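PDB 6FUC: aminoglycoside phosphotransferase from Streptomyces rimosus, which probably transfers a phosphate group from ATP to the 3''-hydroxyl of streptomycin, inactivating this aminoglycoside and probably conferring resistance on its host. Local coordinates for residues 61-66 with 208-213; 74-79 with 83-88; 193-198 with 202-207. All coordinates share one frame; numbering follows the deposited sequence.

Contact 1 of 3, residues 61-66 with 208-213; sequences SWLSTQ and IDLGRL
Leu63 and Leu210 bring the two backbones nearest, with their CA atoms 9.0 Å apart, so side chains alone bridge the gap. In this kinase-like fold the last part of helix 50-63, probably the counterpart of helix C of protein kinases, packs on the loop carrying Asp209-Leu210-Gly211, the probable counterpart of the kinase DFG motif. Each segment folds into a type I turn, one from Leu63 to Gln66 and one from Leu210 to Leu213. Leu63 and Leu210 carry the contact. CD2 of Leu63 meets CD1 of Leu210 at 3.8 Å, the two side chains crossing at about a right angle. Leu213 was modelled in two conformers, so its contacts are doubtful. In one of them its CD1 would touch CD1 of Leu63 and its CD2 would approach CZ3 of Trp62 obliquely. The indole points this way because CG of Trp62 is anti to the backbone N (chi1 178°). Gln66 CG lies over one face of this ring, toward the rim, 3.5 Å above the plane. Trp62 O accepts from both Thr65 N and Thr65 OG1, and Gln66 NE2 gives a nearly straight bond of 3.0 Å to Thr65 OG1.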
ATOM      1  N   SER A  61      11.291   7.665   5.729  1.00  7.29           N
ATOM      2  CA  SER A  61      12.064   8.375   6.716  1.00  8.19           C
ATOM      3  C   SER A  61      11.221   9.177   7.684  1.00  7.59           C
ATOM      4  O   SER A  61      11.478   9.212   8.885  1.00  8.63           O
ATOM      5  CB  SER A  61      13.059   9.242   5.991  1.00 10.46           C
ATOM      6  OG  SER A  61      13.648  10.042   6.749  0.33 11.14           O
ATOM      7  N   TRP A  62      10.182   9.852   7.194  1.00  6.97           N
ATOM      8  CA  TRP A  62       9.306  10.596   8.082  1.00  7.28           C
ATOM      9  C   TRP A  62       8.592   9.656   9.051  1.00  7.11           C
ATOM     10  O   TRP A  62       8.492   9.955  10.257  1.00  7.56           O
ATOM     11  CB  TRP A  62       8.319  11.446   7.294  1.00  7.15           C
ATOM     12  CG  TRP A  62       7.369  12.190   8.143  1.00  6.83           C
ATOM     13  CD1 TRP A  62       7.591  13.355   8.822  1.00  7.58           C
ATOM     14  CD2 TRP A  62       6.019  11.809   8.496  1.00  7.02           C
ATOM     15  NE1 TRP A  62       6.489  13.722   9.521  1.00  7.55           N
ATOM     16  CE2 TRP A  62       5.491  12.808   9.326  1.00  7.42           C
ATOM     17  CE3 TRP A  62       5.204  10.746   8.130  1.00  7.68           C
ATOM     18  CZ2 TRP A  62       4.179  12.758   9.793  1.00  7.70           C
ATOM     19  CZ3 TRP A  62       3.906  10.686   8.626  1.00  8.04           C
ATOM     20  CH2 TRP A  62       3.442  11.683   9.438  1.00  8.19           C
ATOM     21  N   LEU A  63       8.082   8.544   8.544  1.00  7.04           N
ATOM     22  CA  LEU A  63       7.331   7.639   9.444  1.00  7.19           C
ATOM     23  C   LEU A  63       8.195   7.122  10.551  1.00  7.83           C
ATOM     24  O   LEU A  63       7.695   6.858  11.666  1.00  8.13           O
ATOM     25  CB  LEU A  63       6.672   6.499   8.664  1.00  8.08           C
ATOM     26  CG  LEU A  63       5.604   5.736   9.435  1.00  8.22           C
ATOM     27  CD1 LEU A  63       4.359   6.569   9.657  1.00  8.99           C
ATOM     28  CD2 LEU A  63       5.244   4.467   8.737  1.00 10.80           C
ATOM     29  N   SER A  64       9.505   6.994  10.312  1.00  8.34           N
ATOM     30  CA  SER A  64      10.421   6.557  11.349  1.00  9.68           C
ATOM     31  C   SER A  64      10.475   7.536  12.525  1.00 10.15           C
ATOM     32  O   SER A  64      11.052   7.185  13.554  1.00 12.57           O
ATOM     33  CB  SER A  64      11.844   6.378  10.786  1.00 11.10           C
ATOM     34  OG  SER A  64      12.568   7.576  10.618  0.50 14.56           O
ATOM     35  N   THR A  65       9.947   8.744  12.371  1.00  8.46           N
ATOM     36  CA  THR A  65       9.921   9.739  13.456  1.00  8.63           C
ATOM     37  C   THR A  65       8.559   9.788  14.167  1.00  8.00           C
ATOM     38  O   THR A  65       8.375  10.594  15.088  1.00  9.03           O
ATOM     39  CB  THR A  65      10.251  11.141  12.953  1.00  8.94           C
ATOM     40  OG1 THR A  65       9.157  11.698  12.197  1.00  8.76           O
ATOM     41  CG2 THR A  65      11.504  11.211  12.140  1.00  9.28           C
ATOM     42  N   GLN A  66       7.609   8.946  13.771  1.00  7.99           N
ATOM     43  CA  GLN A  66       6.215   9.014  14.176  1.00  8.32           C
ATOM     44  C   GLN A  66       5.765   7.891  15.114  1.00  8.66           C
ATOM     45  O   GLN A  66       4.591   7.751  15.406  1.00 10.08           O
ATOM     46  CB  GLN A  66       5.289   9.084  12.984  1.00  7.95           C
ATOM     47  CG  GLN A  66       5.562  10.289  12.097  1.00  7.83           C
ATOM     48  CD  GLN A  66       5.299  11.577  12.851  1.00  8.25           C
ATOM     49  OE1 GLN A  66       4.168  11.787  13.314  1.00  8.99           O
ATOM     50  NE2 GLN A  66       6.296  12.426  12.963  1.00  8.94           N
ATOM     51  N   ILE A 208       4.969  -2.031   5.406  1.00  7.14           N
ATOM     52  CA  ILE A 208       5.913  -1.834   4.333  1.00  7.38           C
ATOM     53  C   ILE A 208       5.222  -1.175   3.128  1.00  6.66           C
ATOM     54  O   ILE A 208       4.003  -0.996   3.146  1.00  7.58           O
ATOM     55  CB  ILE A 208       6.606  -3.152   3.932  1.00  8.23           C
ATOM     56  CG1 ILE A 208       5.600  -4.167   3.361  1.00  8.69           C
ATOM     57  CG2 ILE A 208       7.415  -3.726   5.072  1.00  9.17           C
ATOM     58  CD1 ILE A 208       6.240  -5.280   2.565  1.00 10.80           C
ATOM     59  N   ASP A 209       5.999  -0.836   2.123  1.00  7.32           N
ATOM     60  CA  ASP A 209       5.473  -0.331   0.846  1.00  8.17           C
ATOM     61  C   ASP A 209       4.615   0.924   1.059  1.00  7.32           C
ATOM     62  O   ASP A 209       3.437   1.021   0.717  1.00  7.94           O
ATOM     63  CB  ASP A 209       4.821  -1.423   0.020  1.00 10.29           C
ATOM     64  CG  ASP A 209       5.913  -2.415  -0.509  1.00 14.50           C
ATOM     65  OD1 ASP A 209       7.122  -2.126  -0.487  1.00 18.33           O
ATOM     66  OD2 ASP A 209       5.541  -3.530  -0.910  1.00 17.40           O
ATOM     67  N   LEU A 210       5.325   1.937   1.615  1.00  7.07           N
ATOM     68  CA  LEU A 210       4.744   3.190   2.100  1.00  7.09           C
ATOM     69  C   LEU A 210       4.730   4.314   1.118  1.00  6.60           C
ATOM     70  O   LEU A 210       4.523   5.470   1.479  1.00  6.92           O
ATOM     71  CB  LEU A 210       5.487   3.579   3.385  1.00  7.98           C
ATOM     72  CG  LEU A 210       5.323   2.647   4.553  1.00 10.29           C
ATOM     73  CD1 LEU A 210       6.421   2.778   5.564  1.00 14.53           C
ATOM     74  CD2 LEU A 210       3.995   2.862   5.215  1.00 11.38           C
ATOM     75  N   GLY A 211       4.910   4.008  -0.178  1.00  6.50           N
ATOM     76  CA  GLY A 211       5.043   5.031  -1.178  1.00  7.63           C
ATOM     77  C   GLY A 211       3.854   5.917  -1.429  1.00  6.78           C
ATOM     78  O   GLY A 211       4.000   6.976  -2.037  1.00  8.30           O
ATOM     79  N   ARG A 212       2.654   5.523  -0.957  1.00  6.71           N
ATOM     80  CA  ARG A 212       1.430   6.320  -1.054  1.00  7.07           C
ATOM     81  C   ARG A 212       0.985   6.881   0.279  1.00  6.84           C
ATOM     82  O   ARG A 212      -0.140   7.395   0.353  1.00  9.23           O
ATOM     83  CB  ARG A 212       0.325   5.526  -1.753  1.00  7.85           C
ATOM     84  CG  ARG A 212       0.604   5.323  -3.200  1.00  9.66           C
ATOM     85  CD  ARG A 212      -0.533   4.538  -3.873  1.00 11.42           C
ATOM     86  NE  ARG A 212      -0.352   4.524  -5.302  1.00 12.72           N
ATOM     87  CZ  ARG A 212      -1.352   4.313  -6.155  1.00 13.16           C
ATOM     88  NH1 ARG A 212      -2.549   4.033  -5.727  1.00 13.37           N
ATOM     89  NH2 ARG A 212      -1.112   4.373  -7.458  1.00 16.22           N
ATOM     90  N   LEU A 213       1.785   6.811   1.307  1.00  6.52           N
ATOM     91  CA  LEU A 213       1.390   7.304   2.638  1.00  6.60           C
ATOM     92  C   LEU A 213       0.937   8.763   2.522  1.00  6.30           C
ATOM     93  O   LEU A 213       1.550   9.582   1.829  1.00  6.92           O
ATOM     94  CB  LEU A 213       2.584   7.173   3.553  1.00  8.09           C
ATOM     95  CG  LEU A 213       2.404   7.699   4.961  1.00  8.92           C
ATOM     96  CD1 LEU A 213       2.880   6.773   6.060  0.50 10.60           C
ATOM     97  CD2 LEU A 213       2.715   9.064   5.142  0.50  7.13           C
TER

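Contact 2 of 3, residues 74-79 with 83-88; sequences LDWRVG and AGLLTS
Trp76 lies across its partner strand at the non-hydrogen-bonded pair with Leu85, in an antiparallel hairpin of the N-terminal, kinase-like lobe. A chi1 of 168° swings the indole over that strand, and its six-membered part settles in the hollow between Ala83 and Leu85. CH2 of Trp76 rests on CB of Ala83 at 3.7 Å, and CB of Leu85 fits against the ring edge at CE3. The other face has a different relief. Leu86 is the bump there, and its CD2 sits 3.8 Å above the centre of the Arg77 guanidinium plane. Asp75 holds that flat group at its edge in a side-on salt bridge: NE and NH2 of Arg77 both go to OD2, with NE at 2.8 Å. A classic beta bulge lies next to it. Leu74 N and Asp75 N both bond to Leu86 O, approaching from one side of the carbonyl plane. Beyond the bulge Leu74 CD1 lies on the backbone, 3.5 Å from Ser88 N. Helix 50-63 covers the Trp76 face, with Arg57 in a cation-pi contact. Arg77 also reaches Leu10 O of helix 4-12 and Asp14 just beyond it. Strand 40-45 borders 83-88 on its other edge.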
ATOM      1  N   LEU A  74      18.103   2.909   4.545  1.00  7.92           N
ATOM      2  CA  LEU A  74      19.524   2.610   4.732  1.00  8.22           C
ATOM      3  C   LEU A  74      20.379   3.361   3.735  1.00  8.11           C
ATOM      4  O   LEU A  74      21.530   3.656   4.056  1.00  9.38           O
ATOM      5  CB  LEU A  74      19.738   1.094   4.612  1.00 10.36           C
ATOM      6  CG  LEU A  74      18.992   0.264   5.686  1.00 12.36           C
ATOM      7  CD1 LEU A  74      19.186  -1.202   5.472  1.00 14.21           C
ATOM      8  CD2 LEU A  74      19.409   0.661   7.083  1.00 16.15           C
ATOM      9  N   ASP A  75      19.897   3.587   2.514  1.00  7.77           N
ATOM     10  CA  ASP A  75      20.676   4.374   1.546  1.00  7.72           C
ATOM     11  C   ASP A  75      19.726   4.842   0.437  1.00  7.39           C
ATOM     12  O   ASP A  75      18.643   4.296   0.243  1.00  8.34           O
ATOM     13  CB  ASP A  75      21.874   3.621   1.001  1.00  8.67           C
ATOM     14  CG  ASP A  75      23.040   4.531   0.552  1.00  8.88           C
ATOM     15  OD1 ASP A  75      22.916   5.778   0.642  1.00  9.89           O
ATOM     16  OD2 ASP A  75      24.051   3.945   0.077  1.00  9.44           O
ATOM     17  N   TRP A  76      20.224   5.821  -0.307  1.00  8.21           N
ATOM     18  CA  TRP A  76      19.559   6.415  -1.453  1.00  8.73           C
ATOM     19  C   TRP A  76      20.621   6.668  -2.510  1.00  8.66           C
ATOM     20  O   TRP A  76      21.614   7.325  -2.175  1.00  9.24           O
ATOM     21  CB  TRP A  76      18.885   7.754  -1.027  1.00  9.50           C
ATOM     22  CG  TRP A  76      18.423   8.569  -2.200  1.00  9.82           C
ATOM     23  CD1 TRP A  76      18.953   9.728  -2.663  1.00 11.94           C
ATOM     24  CD2 TRP A  76      17.271   8.299  -3.013  1.00  9.60           C
ATOM     25  NE1 TRP A  76      18.235  10.182  -3.737  1.00 12.15           N
ATOM     26  CE2 TRP A  76      17.216   9.304  -3.986  1.00 11.36           C
ATOM     27  CE3 TRP A  76      16.264   7.298  -3.023  1.00 10.00           C
ATOM     28  CZ2 TRP A  76      16.172   9.375  -4.906  1.00 12.09           C
ATOM     29  CZ3 TRP A  76      15.283   7.371  -3.949  1.00 11.42           C
ATOM     30  CH2 TRP A  76      15.249   8.380  -4.873  1.00 12.07           C
ATOM     31  N   ARG A  77      20.456   6.093  -3.678  1.00  8.16           N
ATOM     32  CA  ARG A  77      21.508   6.066  -4.691  1.00  8.88           C
ATOM     33  C   ARG A  77      20.910   6.481  -6.015  1.00  9.37           C
ATOM     34  O   ARG A  77      19.812   6.013  -6.368  1.00 11.69           O
ATOM     35  CB  ARG A  77      22.097   4.660  -4.770  1.00  9.04           C
ATOM     36  CG  ARG A  77      22.752   4.232  -3.479  1.00  9.05           C
ATOM     37  CD  ARG A  77      23.445   2.896  -3.593  1.00  9.42           C
ATOM     38  NE  ARG A  77      23.963   2.505  -2.299  1.00  9.02           N
ATOM     39  CZ  ARG A  77      24.499   1.343  -2.018  1.00  8.85           C
ATOM     40  NH1 ARG A  77      24.678   0.434  -2.975  1.00 10.61           N
ATOM     41  NH2 ARG A  77      24.868   1.083  -0.810  1.00 10.96           N
ATOM     42  N   VAL A  78      21.630   7.334  -6.751  1.00  9.68           N
ATOM     43  CA  VAL A  78      21.102   7.846  -7.990  1.00 11.79           C
ATOM     44  C   VAL A  78      22.175   7.794  -9.057  1.00 13.04           C
ATOM     45  O   VAL A  78      23.377   7.921  -8.802  1.00 15.95           O
ATOM     46  CB  VAL A  78      20.606   9.297  -7.880  1.00 14.27           C
ATOM     47  CG1 VAL A  78      19.511   9.353  -6.873  0.70 12.29           C
ATOM     48  CG2 VAL A  78      21.691  10.297  -7.509  0.70 21.32           C
ATOM     49  N   GLY A  79      21.773   7.563 -10.306  1.00 16.01           N
ATOM     50  CA  GLY A  79      22.655   7.721 -11.445  1.00 20.12           C
ATOM     51  C   GLY A  79      21.853   8.001 -12.686  1.00 16.55           C
ATOM     52  O   GLY A  79      20.670   8.219 -12.622  1.00 16.84           O
ATOM     53  N   ALA A  83      17.278   5.345  -9.913  1.00 13.13           N
ATOM     54  CA  ALA A  83      17.540   5.494  -8.468  1.00 11.40           C
ATOM     55  C   ALA A  83      17.217   4.185  -7.762  1.00 11.08           C
ATOM     56  O   ALA A  83      16.400   3.360  -8.231  1.00 12.79           O
ATOM     57  CB  ALA A  83      16.747   6.643  -7.839  1.00 12.20           C
ATOM     58  N   GLY A  84      17.881   4.022  -6.620  1.00 10.61           N
ATOM     59  CA  GLY A  84      17.650   2.894  -5.711  1.00 10.08           C
ATOM     60  C   GLY A  84      17.461   3.370  -4.323  1.00  9.00           C
ATOM     61  O   GLY A  84      18.200   4.206  -3.812  1.00  9.75           O
ATOM     62  N   LEU A  85      16.436   2.795  -3.678  1.00  8.67           N
ATOM     63  CA  LEU A  85      16.084   3.079  -2.300  1.00  8.07           C
ATOM     64  C   LEU A  85      16.305   1.808  -1.494  1.00  7.87           C
ATOM     65  O   LEU A  85      15.602   0.808  -1.710  1.00  9.58           O
ATOM     66  CB  LEU A  85      14.621   3.515  -2.219  1.00  8.22           C
ATOM     67  CG  LEU A  85      14.015   3.661  -0.870  1.00  8.99           C
ATOM     68  CD1 LEU A  85      14.791   4.612   0.001  1.00  8.71           C
ATOM     69  CD2 LEU A  85      12.539   4.060  -0.948  1.00 10.24           C
ATOM     70  N   LEU A  86      17.282   1.835  -0.594  1.00  7.75           N
ATOM     71  CA  LEU A  86      17.633   0.655   0.207  1.00  8.13           C
ATOM     72  C   LEU A  86      17.011   0.826   1.584  1.00  8.36           C
ATOM     73  O   LEU A  86      17.174   1.875   2.214  1.00  8.97           O
ATOM     74  CB  LEU A  86      19.154   0.500   0.317  1.00  8.09           C
ATOM     75  CG  LEU A  86      19.907   0.055  -0.902  1.00  9.86           C
ATOM     76  CD1 LEU A  86      19.873   1.028  -2.039  1.00 11.32           C
ATOM     77  CD2 LEU A  86      21.340  -0.256  -0.551  1.00 11.11           C
ATOM     78  N   THR A  87      16.265  -0.201   2.067  1.00  8.84           N
ATOM     79  CA  THR A  87      15.603  -0.160   3.331  1.00  8.97           C
ATOM     80  C   THR A  87      15.844  -1.443   4.139  1.00  8.81           C
ATOM     81  O   THR A  87      16.165  -2.494   3.598  1.00 10.64           O
ATOM     82  CB  THR A  87      14.072   0.051   3.140  1.00 10.18           C
ATOM     83  OG1 THR A  87      13.564  -0.967   2.246  1.00 11.66           O
ATOM     84  CG2 THR A  87      13.734   1.462   2.592  1.00 11.14           C
ATOM     85  N   SER A  88      15.655  -1.314   5.450  1.00  8.97           N
ATOM     86  CA  SER A  88      15.728  -2.486   6.322  1.00  9.08           C
ATOM     87  C   SER A  88      14.468  -3.367   6.102  1.00  9.44           C
ATOM     88  O   SER A  88      13.350  -2.891   5.962  1.00 10.35           O
ATOM     89  CB  SER A  88      15.890  -2.069   7.756  1.00  9.84           C
ATOM     90  OG  SER A  88      14.807  -1.258   8.169  1.00 10.35           O
TER

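Contact 3 of 3, residues 193-198 with 202-207; sequences PNIILD and LDVAGF
Val204 CG2 is the apolar centre of this antiparallel hairpin, wedged between CG2 of Ile195 at 4.1 Å and CD2 of Leu197 at 4.2 Å. On one flank Ile195 and Phe207 run alongside each other, and CG1 of Ile195 touches the ring at CE1. On the other flank CD1 of Leu197 meets CD1 of Leu202. Between the apolar centre and the turn the backbone carries a classic beta bulge. Ala205 N and Gly206 N bond to Ile196 O from one side of the carbonyl, at 2.7 and 3.3 Å. The bulge turns Ala205 CB toward Ile196 CG2. In return Ile196 N bonds to Gly206 O, nearly along the C=O axis. The polar edge is at the turn. Asp198 N bonds to Asp203 O at 2.8 Å, and Leu202 N to Asp198 O. Asp198 OD1 accepts from the turn amides of Asp200 and Thr201, while Asp203 OD1 takes neighbouring Val204 N. At the far end Asn194 ND2 donates a hydrogen bond to Asp189 O; both belong to an HGDxxxxN sequence that in this family probably forms the catalytic loop. Strand 93-94 completes the sheet beside 195-197. Helix 100-117 packs against Leu197 and Val204, with Ile110 and Ala113 on the valine.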
ATOM      1  N   PRO A 193      -0.501  -7.812   1.875  1.00 10.06           N
ATOM      2  CA  PRO A 193       0.926  -7.996   1.726  1.00 10.32           C
ATOM      3  C   PRO A 193       1.748  -6.942   2.444  1.00  9.31           C
ATOM      4  O   PRO A 193       2.936  -7.172   2.704  1.00 10.24           O
ATOM      5  CB  PRO A 193       1.159  -7.914   0.198  1.00 12.06           C
ATOM      6  CG  PRO A 193      -0.137  -8.480  -0.353  1.00 13.01           C
ATOM      7  CD  PRO A 193      -1.183  -7.906   0.555  1.00 11.59           C
ATOM      8  N   ASN A 194       1.170  -5.772   2.668  1.00  8.11           N
ATOM      9  CA  ASN A 194       1.917  -4.626   3.205  1.00  8.22           C
ATOM     10  C   ASN A 194       1.870  -4.522   4.711  1.00  7.95           C
ATOM     11  O   ASN A 194       2.396  -3.551   5.290  1.00  8.30           O
ATOM     12  CB  ASN A 194       1.536  -3.357   2.475  1.00  7.90           C
ATOM     13  CG  ASN A 194       1.913  -3.405   1.041  1.00  7.73           C
ATOM     14  OD1 ASN A 194       2.876  -4.101   0.664  1.00  9.39           O
ATOM     15  ND2 ASN A 194       1.255  -2.613   0.205  1.00  9.05           N
ATOM     16  N   ILE A 195       1.280  -5.516   5.361  1.00  7.77           N
ATOM     17  CA  ILE A 195       1.219  -5.591   6.843  1.00  7.86           C
ATOM     18  C   ILE A 195       2.049  -6.827   7.206  1.00  8.23           C
ATOM     19  O   ILE A 195       1.720  -7.926   6.812  1.00 10.01           O
ATOM     20  CB  ILE A 195      -0.222  -5.726   7.343  1.00  8.89           C
ATOM     21  CG1 ILE A 195      -1.102  -4.584   6.809  1.00  9.60           C
ATOM     22  CG2 ILE A 195      -0.213  -5.834   8.832  1.00 11.35           C
ATOM     23  CD1 ILE A 195      -2.530  -4.775   7.111  1.00 12.88           C
ATOM     24  N   ILE A 196       3.121  -6.615   7.964  1.00  7.89           N
ATOM     25  CA  ILE A 196       4.007  -7.712   8.364  1.00  7.94           C
ATOM     26  C   ILE A 196       3.618  -8.107   9.783  1.00  8.08           C
ATOM     27  O   ILE A 196       3.528  -7.242  10.671  1.00  9.03           O
ATOM     28  CB  ILE A 196       5.467  -7.321   8.294  1.00  7.99           C
ATOM     29  CG1 ILE A 196       5.824  -6.763   6.912  1.00  8.61           C
ATOM     30  CG2 ILE A 196       6.340  -8.541   8.615  1.00  9.77           C
ATOM     31  CD1 ILE A 196       5.503  -7.628   5.708  1.00 10.61           C
ATOM     32  N   LEU A 197       3.446  -9.396  10.002  1.00  8.52           N
ATOM     33  CA  LEU A 197       3.040  -9.946  11.305  1.00  8.88           C
ATOM     34  C   LEU A 197       4.224 -10.610  11.987  1.00  8.61           C
ATOM     35  O   LEU A 197       5.056 -11.271  11.365  1.00  9.57           O
ATOM     36  CB  LEU A 197       1.943 -11.002  11.120  1.00  9.80           C
ATOM     37  CG  LEU A 197       0.714 -10.515  10.362  1.00 10.41           C
ATOM     38  CD1 LEU A 197      -0.288 -11.646  10.196  1.00 10.95           C
ATOM     39  CD2 LEU A 197       0.069  -9.323  10.984  1.00 10.91           C
ATOM     40  N   ASP A 198       4.273 -10.459  13.315  1.00  9.29           N
ATOM     41  CA  ASP A 198       5.243 -11.200  14.110  1.00  9.92           C
ATOM     42  C   ASP A 198       4.815 -12.678  14.117  1.00  8.96           C
ATOM     43  O   ASP A 198       3.699 -12.983  14.449  1.00  9.17           O
ATOM     44  CB  ASP A 198       5.250 -10.648  15.535  1.00 10.52           C
ATOM     45  CG  ASP A 198       6.220 -11.314  16.457  1.00 12.97           C
ATOM     46  OD1 ASP A 198       6.221 -12.539  16.653  1.00 11.76           O
ATOM     47  OD2 ASP A 198       7.045 -10.577  17.040  1.00 18.62           O
ATOM     48  N   LEU A 202       1.807 -13.001  16.577  1.00  9.64           N
ATOM     49  CA  LEU A 202       0.740 -12.593  15.611  1.00 10.12           C
ATOM     50  C   LEU A 202       0.234 -11.175  15.797  1.00 11.38           C
ATOM     51  O   LEU A 202      -0.807 -10.797  15.302  1.00 12.89           O
ATOM     52  CB  LEU A 202      -0.345 -13.646  15.440  1.00 10.10           C
ATOM     53  CG  LEU A 202       0.002 -14.797  14.514  1.00 11.27           C
ATOM     54  CD1 LEU A 202       0.229 -14.315  13.078  1.00 14.28           C
ATOM     55  CD2 LEU A 202       1.182 -15.643  14.972  1.00 11.56           C
ATOM     56  N   ASP A 203       1.019 -10.371  16.520  1.00 11.07           N
ATOM     57  CA  ASP A 203       0.855  -8.943  16.472  1.00 10.86           C
ATOM     58  C   ASP A 203       1.438  -8.377  15.183  1.00 10.12           C
ATOM     59  O   ASP A 203       2.104  -9.078  14.442  1.00 10.99           O
ATOM     60  CB  ASP A 203       1.460  -8.284  17.730  1.00 13.43           C
ATOM     61  CG  ASP A 203       0.940  -6.961  18.095  1.00 14.84           C
ATOM     62  OD1 ASP A 203       0.224  -6.285  17.350  1.00 13.62           O
ATOM     63  OD2 ASP A 203       1.277  -6.510  19.263  1.00 20.81           O
ATOM     64  N   VAL A 204       1.206  -7.093  14.917  1.00 10.52           N
ATOM     65  CA  VAL A 204       1.808  -6.421  13.782  1.00  9.72           C
ATOM     66  C   VAL A 204       3.269  -6.089  14.069  1.00 10.35           C
ATOM     67  O   VAL A 204       3.576  -5.419  15.069  1.00 13.25           O
ATOM     68  CB  VAL A 204       0.991  -5.163  13.427  1.00 10.83           C
ATOM     69  CG1 VAL A 204       1.652  -4.361  12.373  1.00 10.33           C
ATOM     70  CG2 VAL A 204      -0.386  -5.579  12.927  1.00 11.24           C
ATOM     71  N   ALA A 205       4.152  -6.533  13.223  1.00  8.82           N
ATOM     72  CA  ALA A 205       5.570  -6.184  13.269  1.00  8.97           C
ATOM     73  C   ALA A 205       5.838  -4.844  12.621  1.00  9.38           C
ATOM     74  O   ALA A 205       6.715  -4.087  13.099  1.00 10.93           O
ATOM     75  CB  ALA A 205       6.424  -7.256  12.596  1.00 10.02           C
ATOM     76  N   GLY A 206       5.159  -4.529  11.537  1.00  8.32           N
ATOM     77  CA  GLY A 206       5.318  -3.213  10.914  1.00  8.40           C
ATOM     78  C   GLY A 206       4.619  -3.190   9.596  1.00  7.28           C
ATOM     79  O   GLY A 206       4.077  -4.190   9.135  1.00 10.03           O
ATOM     80  N   PHE A 207       4.637  -2.013   8.990  1.00  7.27           N
ATOM     81  CA  PHE A 207       4.077  -1.780   7.663  1.00  7.75           C
ATOM     82  C   PHE A 207       5.213  -1.617   6.645  1.00  7.81           C
ATOM     83  O   PHE A 207       6.265  -1.097   7.012  1.00  9.26           O
ATOM     84  CB  PHE A 207       3.246  -0.510   7.670  1.00  8.14           C
ATOM     85  CG  PHE A 207       2.083  -0.546   8.618  1.00  8.52           C
ATOM     86  CD1 PHE A 207       0.944  -1.232   8.312  1.00  9.40           C
ATOM     87  CD2 PHE A 207       2.147   0.077   9.852  1.00 10.59           C
ATOM     88  CE1 PHE A 207      -0.141  -1.281   9.185  1.00 10.37           C
ATOM     89  CE2 PHE A 207       1.057   0.026  10.739  1.00 12.15           C
ATOM     90  CZ  PHE A 207      -0.075  -0.636  10.355  1.00 10.86           C
TER

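Contact 1 joins distant parts of the chain, and contacts 2 and 3, both local hairpins, come in turn between its two segments. Contact 2 belongs to the five-stranded sheet of the N-terminal lobe, and contact 3 to a small sheet further along. Their centres are 23 Å apart. Contact 1 lies between, about 15 Å from the centre of contact 2 and 14 Å from that of contact 3. Helix 50-63 serves contact 1 at its end and covers the sheet of contact 2. Strand 204-207 of contact 3 runs directly into segment 208-213, where Ile208 N probably bonds to Asn194 O. Contact 1 thus joins this sheet-covering helix to the loop after contact 3, probably near the nucleotide site.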